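Local coordinates for protein SsfS6 (Streptomyces sp. SF2575, PDB 4FZR) that belongs to the erythromycin biosynthesis protein CIII-like family and has the two-domain GT-B fold, at residues C24-V29 against E52-T57; T129-L134 against S151-S156. One frame throughout, in Å; residues are numbered along the deposited sequence.

Contact 1: residues C24-V29 against E52-T57; sequences CSEGFV and ENMGPT
Met54, modelled as selenomethionine, reaches across to the backbone between Cys24 and Glu26, so that the loops following two neighbouring parallel strands, 17-21 and 45-51, meet in the N-terminal Rossmann-like domain of this GT-B protein. The backbones stay apart: the nearest pair of CA atoms, Cys24 and Met54, is 6.2 Å apart, and side chains bridge the interval. Met54 is folded rather than extended. A turn at chi2 (-64°) places SE, which lies 3.3 Å from Ser25 C and 3.4 Å from Glu26 N, against the link entering the short helical turn 26-29, held by few backbone bonds. A second bend, at chi3 (94°), turns the methyl so that Met54 CE lies 3.6 Å from Cys24 O. The valine of that helix meets the same selenium, with Val29 CG2 3.6 Å from Met54 SE, and the two side chains cross obliquely. Backbone and valine therefore both pack on this one residue.

Polar bonding sits beside the selenomethionine. Asn53 ND2 donates to Cys24 O at 3.2 Å with an N-H...O angle of 150°, the donor lying somewhat out of the carbonyl plane. Asn53 OD1 faces other partners, Ser51 OG and Leu72 N, so bonds at both ends of the amide fix its rotation. Cys24 takes part in this bond through its carbonyl oxygen.

Farther along, Thr57, on the helix that continues to residue 60, receives the aliphatic part of Glu26. The glutamate is exposed and Thr57 partly so, making this the solvent-facing end of the contact. Glu26 CG lies over both branches of the threonine, nearest to Thr57 OG1 at 3.2 Å.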
loop_
_atom_site.group_PDB
_atom_site.type_symbol
_atom_site.label_atom_id
_atom_site.label_comp_id
_atom_site.label_asym_id
_atom_site.label_seq_id
_atom_site.Cartn_x
_atom_site.Cartn_y
_atom_site.Cartn_z
ATOM N N CYS A 24 -5.967 -12.701 12.695
ATOM C CA CYS A 24 -5.395 -13.916 12.119
ATOM C C CYS A 24 -6.094 -14.339 10.826
ATOM O O CYS A 24 -5.777 -15.383 10.256
ATOM C CB CYS A 24 -5.438 -15.062 13.136
ATOM S SG CYS A 24 -7.107 -15.596 13.594
ATOM N N SER A 25 -7.042 -13.529 10.363
ATOM C CA SER A 25 -7.687 -13.774 9.078
ATOM C C SER A 25 -7.709 -12.502 8.239
ATOM O O SER A 25 -7.633 -11.395 8.769
ATOM C CB SER A 25 -9.105 -14.307 9.281
ATOM O OG SER A 25 -9.855 -13.454 10.124
ATOM N N GLU A 26 -7.822 -12.673 6.927
ATOM C CA GLU A 26 -7.712 -11.561 5.989
ATOM C C GLU A 26 -8.782 -10.495 6.189
ATOM O O GLU A 26 -8.519 -9.306 6.008
ATOM C CB GLU A 26 -7.757 -12.082 4.551
ATOM C CG GLU A 26 -6.384 -12.302 3.946
ATOM C CD GLU A 26 -6.427 -13.117 2.672
ATOM O OE1 GLU A 26 -7.205 -12.759 1.761
ATOM O OE2 GLU A 26 -5.687 -14.121 2.584
ATOM N N GLY A 27 -9.985 -10.917 6.560
ATOM C CA GLY A 27 -11.090 -9.991 6.727
ATOM C C GLY A 27 -10.898 -9.064 7.909
ATOM O O GLY A 27 -11.577 -8.043 8.019
ATOM N N PHE A 28 -9.971 -9.414 8.794
ATOM C CA PHE A 28 -9.698 -8.605 9.975
ATOM C C PHE A 28 -8.407 -7.801 9.819
ATOM O O PHE A 28 -8.104 -6.934 10.637
ATOM C CB PHE A 28 -9.615 -9.501 11.215
ATOM C CG PHE A 28 -10.885 -10.255 11.506
ATOM C CD1 PHE A 28 -12.123 -9.736 11.151
ATOM C CD2 PHE A 28 -10.839 -11.489 12.132
ATOM C CE1 PHE A 28 -13.289 -10.436 11.421
ATOM C CE2 PHE A 28 -11.999 -12.192 12.402
ATOM C CZ PHE A 28 -13.225 -11.665 12.047
ATOM N N VAL A 29 -7.649 -8.086 8.766
ATOM C CA VAL A 29 -6.384 -7.402 8.536
ATOM C C VAL A 29 -6.522 -6.340 7.449
ATOM O O VAL A 29 -6.141 -5.187 7.639
ATOM C CB VAL A 29 -5.282 -8.400 8.139
ATOM C CG1 VAL A 29 -4.005 -7.663 7.770
ATOM C CG2 VAL A 29 -5.021 -9.371 9.278
ATOM N N GLU A 52 1.559 -15.272 11.919
ATOM C CA GLU A 52 2.499 -15.593 10.849
ATOM C C GLU A 52 1.817 -15.744 9.494
ATOM O O GLU A 52 2.366 -15.344 8.465
ATOM C CB GLU A 52 3.242 -16.887 11.183
ATOM C CG GLU A 52 4.251 -17.309 10.127
ATOM C CD GLU A 52 5.533 -16.503 10.202
ATOM O OE1 GLU A 52 6.091 -16.382 11.314
ATOM O OE2 GLU A 52 5.977 -15.985 9.155
ATOM N N ASN A 53 0.623 -16.328 9.494
ATOM C CA ASN A 53 -0.079 -16.620 8.246
ATOM C C ASN A 53 -0.685 -15.389 7.571
ATOM O O ASN A 53 -1.150 -15.461 6.433
ATOM C CB ASN A 53 -1.153 -17.692 8.464
ATOM C CG ASN A 53 -2.207 -17.277 9.474
ATOM O OD1 ASN A 53 -1.923 -17.124 10.661
ATOM N ND2 ASN A 53 -3.438 -17.112 9.006
HETATM N N MSE A 54 -0.670 -14.257 8.266
HETATM C CA MSE A 54 -1.131 -13.003 7.680
HETATM C C MSE A 54 0.013 -12.238 7.003
HETATM O O MSE A 54 -0.216 -11.224 6.345
HETATM C CB MSE A 54 -1.800 -12.138 8.753
HETATM C CG MSE A 54 -3.177 -12.645 9.193
HETATM SE SE MSE A 54 -4.485 -12.604 7.744
HETATM C CE MSE A 54 -4.307 -14.431 7.069
ATOM N N GLY A 55 1.238 -12.741 7.146
ATOM C CA GLY A 55 2.413 -12.097 6.581
ATOM C C GLY A 55 2.248 -11.641 5.143
ATOM O O GLY A 55 2.450 -10.466 4.841
ATOM N N PRO A 56 1.892 -12.571 4.244
ATOM C CA PRO A 56 1.728 -12.271 2.815
ATOM C C PRO A 56 0.640 -11.235 2.528
ATOM O O PRO A 56 0.763 -10.462 1.575
ATOM C CB PRO A 56 1.334 -13.626 2.214
ATOM C CG PRO A 56 1.851 -14.634 3.168
ATOM C CD PRO A 56 1.741 -14.009 4.525
ATOM N N THR A 57 -0.417 -11.228 3.334
ATOM C CA THR A 57 -1.498 -10.261 3.169
ATOM C C THR A 57 -1.001 -8.862 3.522
ATOM O O THR A 57 -1.306 -7.890 2.833
ATOM C CB THR A 57 -2.715 -10.605 4.060
ATOM O OG1 THR A 57 -3.262 -11.871 3.667
ATOM C CG2 THR A 57 -3.799 -9.537 3.942
#

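Contact 2: residues T129-L134 against S151-S156; sequences TETYSL and SIRLAS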
loop_
_atom_site.group_PDB
_atom_site.type_symbol
_atom_site.label_atom_id
_atom_site.label_comp_id
_atom_site.label_asym_id
_atom_site.label_seq_id
_atom_site.Cartn_x
_atom_site.Cartn_y
_atom_site.Cartn_z
ATOM N N THR A 129 -5.616 -0.556 16.157
ATOM C CA THR A 129 -6.154 -1.905 16.193
ATOM C C THR A 129 -7.628 -1.963 15.795
ATOM O O THR A 129 -8.297 -0.941 15.651
ATOM C CB THR A 129 -5.993 -2.505 17.600
ATOM O OG1 THR A 129 -6.245 -3.914 17.561
ATOM C CG2 THR A 129 -6.947 -1.839 18.577
ATOM N N GLU A 130 -8.112 -3.183 15.609
ATOM C CA GLU A 130 -9.504 -3.439 15.270
ATOM C C GLU A 130 -10.272 -3.774 16.552
ATOM O O GLU A 130 -9.722 -4.380 17.469
ATOM C CB GLU A 130 -9.569 -4.581 14.255
ATOM C CG GLU A 130 -10.950 -5.075 13.925
ATOM C CD GLU A 130 -11.305 -6.329 14.694
ATOM O OE1 GLU A 130 -10.449 -7.234 14.788
ATOM O OE2 GLU A 130 -12.437 -6.409 15.211
ATOM N N THR A 131 -11.536 -3.363 16.620
ATOM C CA THR A 131 -12.300 -3.416 17.872
ATOM C C THR A 131 -12.293 -4.768 18.600
ATOM O O THR A 131 -12.399 -4.808 19.822
ATOM C CB THR A 131 -13.766 -2.955 17.669
ATOM O OG1 THR A 131 -14.523 -3.227 18.856
ATOM C CG2 THR A 131 -14.412 -3.667 16.497
ATOM N N TYR A 132 -12.167 -5.869 17.864
ATOM C CA TYR A 132 -12.139 -7.195 18.488
ATOM C C TYR A 132 -10.723 -7.756 18.637
ATOM O O TYR A 132 -10.540 -8.834 19.203
ATOM C CB TYR A 132 -13.006 -8.187 17.707
ATOM C CG TYR A 132 -14.490 -7.881 17.721
ATOM C CD1 TYR A 132 -15.054 -7.086 18.713
ATOM C CD2 TYR A 132 -15.328 -8.396 16.742
ATOM C CE1 TYR A 132 -16.411 -6.811 18.722
ATOM C CE2 TYR A 132 -16.680 -8.128 16.741
ATOM C CZ TYR A 132 -17.217 -7.335 17.732
ATOM O OH TYR A 132 -18.567 -7.070 17.731
ATOM N N SER A 133 -9.729 -7.040 18.121
ATOM C CA SER A 133 -8.330 -7.399 18.346
ATOM C C SER A 133 -7.859 -6.819 19.673
ATOM O O SER A 133 -7.265 -5.743 19.715
ATOM C CB SER A 133 -7.446 -6.877 17.214
ATOM O OG SER A 133 -7.753 -7.516 15.987
ATOM N N LEU A 134 -8.117 -7.548 20.753
ATOM C CA LEU A 134 -7.898 -7.035 22.101
ATOM C C LEU A 134 -6.437 -7.112 22.539
ATOM O O LEU A 134 -6.093 -6.697 23.647
ATOM C CB LEU A 134 -8.788 -7.784 23.099
ATOM C CG LEU A 134 -10.294 -7.571 22.930
ATOM C CD1 LEU A 134 -11.071 -8.326 24.005
ATOM C CD2 LEU A 134 -10.629 -6.084 22.961
ATOM N N SER A 151 -13.476 0.337 13.943
ATOM C CA SER A 151 -14.497 -0.644 13.609
ATOM C C SER A 151 -14.361 -1.034 12.144
ATOM O O SER A 151 -14.200 -0.176 11.279
ATOM C CB SER A 151 -15.895 -0.079 13.860
ATOM O OG SER A 151 -16.877 -0.859 13.203
ATOM N N ILE A 152 -14.425 -2.332 11.871
ATOM C CA ILE A 152 -14.324 -2.831 10.508
ATOM C C ILE A 152 -15.649 -3.477 10.108
ATOM O O ILE A 152 -15.708 -4.277 9.174
ATOM C CB ILE A 152 -13.165 -3.845 10.372
ATOM C CG1 ILE A 152 -13.355 -5.004 11.352
ATOM C CG2 ILE A 152 -11.821 -3.158 10.629
ATOM C CD1 ILE A 152 -12.480 -6.192 11.066
ATOM N N ARG A 153 -16.712 -3.101 10.815
ATOM C CA ARG A 153 -18.029 -3.706 10.645
ATOM C C ARG A 153 -19.106 -2.632 10.607
ATOM O O ARG A 153 -18.942 -1.557 11.190
ATOM C CB ARG A 153 -18.318 -4.659 11.809
ATOM C CG ARG A 153 -17.290 -5.765 11.957
ATOM C CD ARG A 153 -17.452 -6.554 13.249
ATOM N NE ARG A 153 -16.433 -7.597 13.362
ATOM C CZ ARG A 153 -15.185 -7.384 13.772
ATOM N NH1 ARG A 153 -14.794 -6.164 14.113
ATOM N NH2 ARG A 153 -14.323 -8.389 13.841
ATOM N N LEU A 154 -20.207 -2.919 9.920
ATOM C CA LEU A 154 -21.358 -2.029 9.941
ATOM C C LEU A 154 -21.893 -1.956 11.359
ATOM O O LEU A 154 -22.238 -0.882 11.852
ATOM C CB LEU A 154 -22.458 -2.539 9.013
ATOM C CG LEU A 154 -22.406 -2.139 7.539
ATOM C CD1 LEU A 154 -23.616 -2.708 6.817
ATOM C CD2 LEU A 154 -22.362 -0.629 7.382
ATOM N N ALA A 155 -21.955 -3.111 12.011
ATOM C CA ALA A 155 -22.447 -3.193 13.378
ATOM C C ALA A 155 -21.580 -4.144 14.191
ATOM O O ALA A 155 -21.361 -5.293 13.806
ATOM C CB ALA A 155 -23.892 -3.651 13.390
ATOM N N SER A 156 -21.079 -3.649 15.316
ATOM C CA SER A 156 -20.221 -4.440 16.186
ATOM C C SER A 156 -20.848 -4.572 17.572
ATOM O O SER A 156 -20.698 -3.681 18.411
ATOM C CB SER A 156 -18.835 -3.795 16.289
ATOM O OG SER A 156 -18.232 -3.685 15.010
HETATM O O HOH W 1 -11.938 -9.440 14.650
#
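Thr131 and Ser151 bring the two backbones closest, with CA atoms 5.5 Å apart, where a type I turn from Glu130 to Ser133 ends strand 126-130 beside the irregular loop that follows strand 147-150. Across this junction the main interaction is a salt bridge. Arg153 NH1 donates to Glu130 OE2 at 2.6 Å and 155°, and the oxygen lies near the guanidinium plane; Arg153 NH2 adds a weak bond to the same oxygen at 3.1 Å. Glu130 OE2 also accepts from its own turn, Tyr132 N lying 2.7 Å away on the face of the carboxylate opposite to NH1. One carboxylate oxygen thus ties the turn to the arginine. A water completes a second path, donating to Glu130 OE1 and accepting from Arg153 NH2, each at 2.7 Å.

The bend of Glu130 at chi2 (-99°) places CD, while its CG packs 3.4 Å from Ile152 CD1, the two chains crossing at about a right angle. Tyr132 CD2 stands over the centre of one guanidinium face, 3.1 Å from Arg153 CZ, with the two planes 44° apart, which excludes a parallel stack. Thr131 CG2 sits above one face of the Tyr132 ring, displaced toward its rim, and also touches Arg153 NH1.

Tyr132 OH is bonded to Pro157 O, just ahead of helix 158-167, whose Ile160 packs on the tyrosine. From the C-terminal half of the chain, Glu331 forms a salt bridge with Arg153 NE, and helices 310-318 and 333-341 pack against Leu154, so this loop, at a buried contact, links strand 126-130 to the C-terminal domain.

How the contacts relate
Both contacts gather loops that leave the C-terminal ends of strands in the N-terminal parallel sheet, but from different strand pairs: 17-21 with 45-51 in contact 1, and 126-130 with 147-150 in contact 2. Contact 1 is partly buried, with an exposed edge, and rests chiefly on van der Waals packing around selenium. Contact 2 lies deeper, its centre about 8 Å from the centre of the chain, against about 12 Å for contact 1, and is dominated by charge. Their centres are about 15 Å apart, yet they touch mainly through Phe28, with CE1 3.3 Å from Arg153 NH2 and CD1 3.6 Å from Ile152 CD1; Gly27 O also lies against Ile152 CD1.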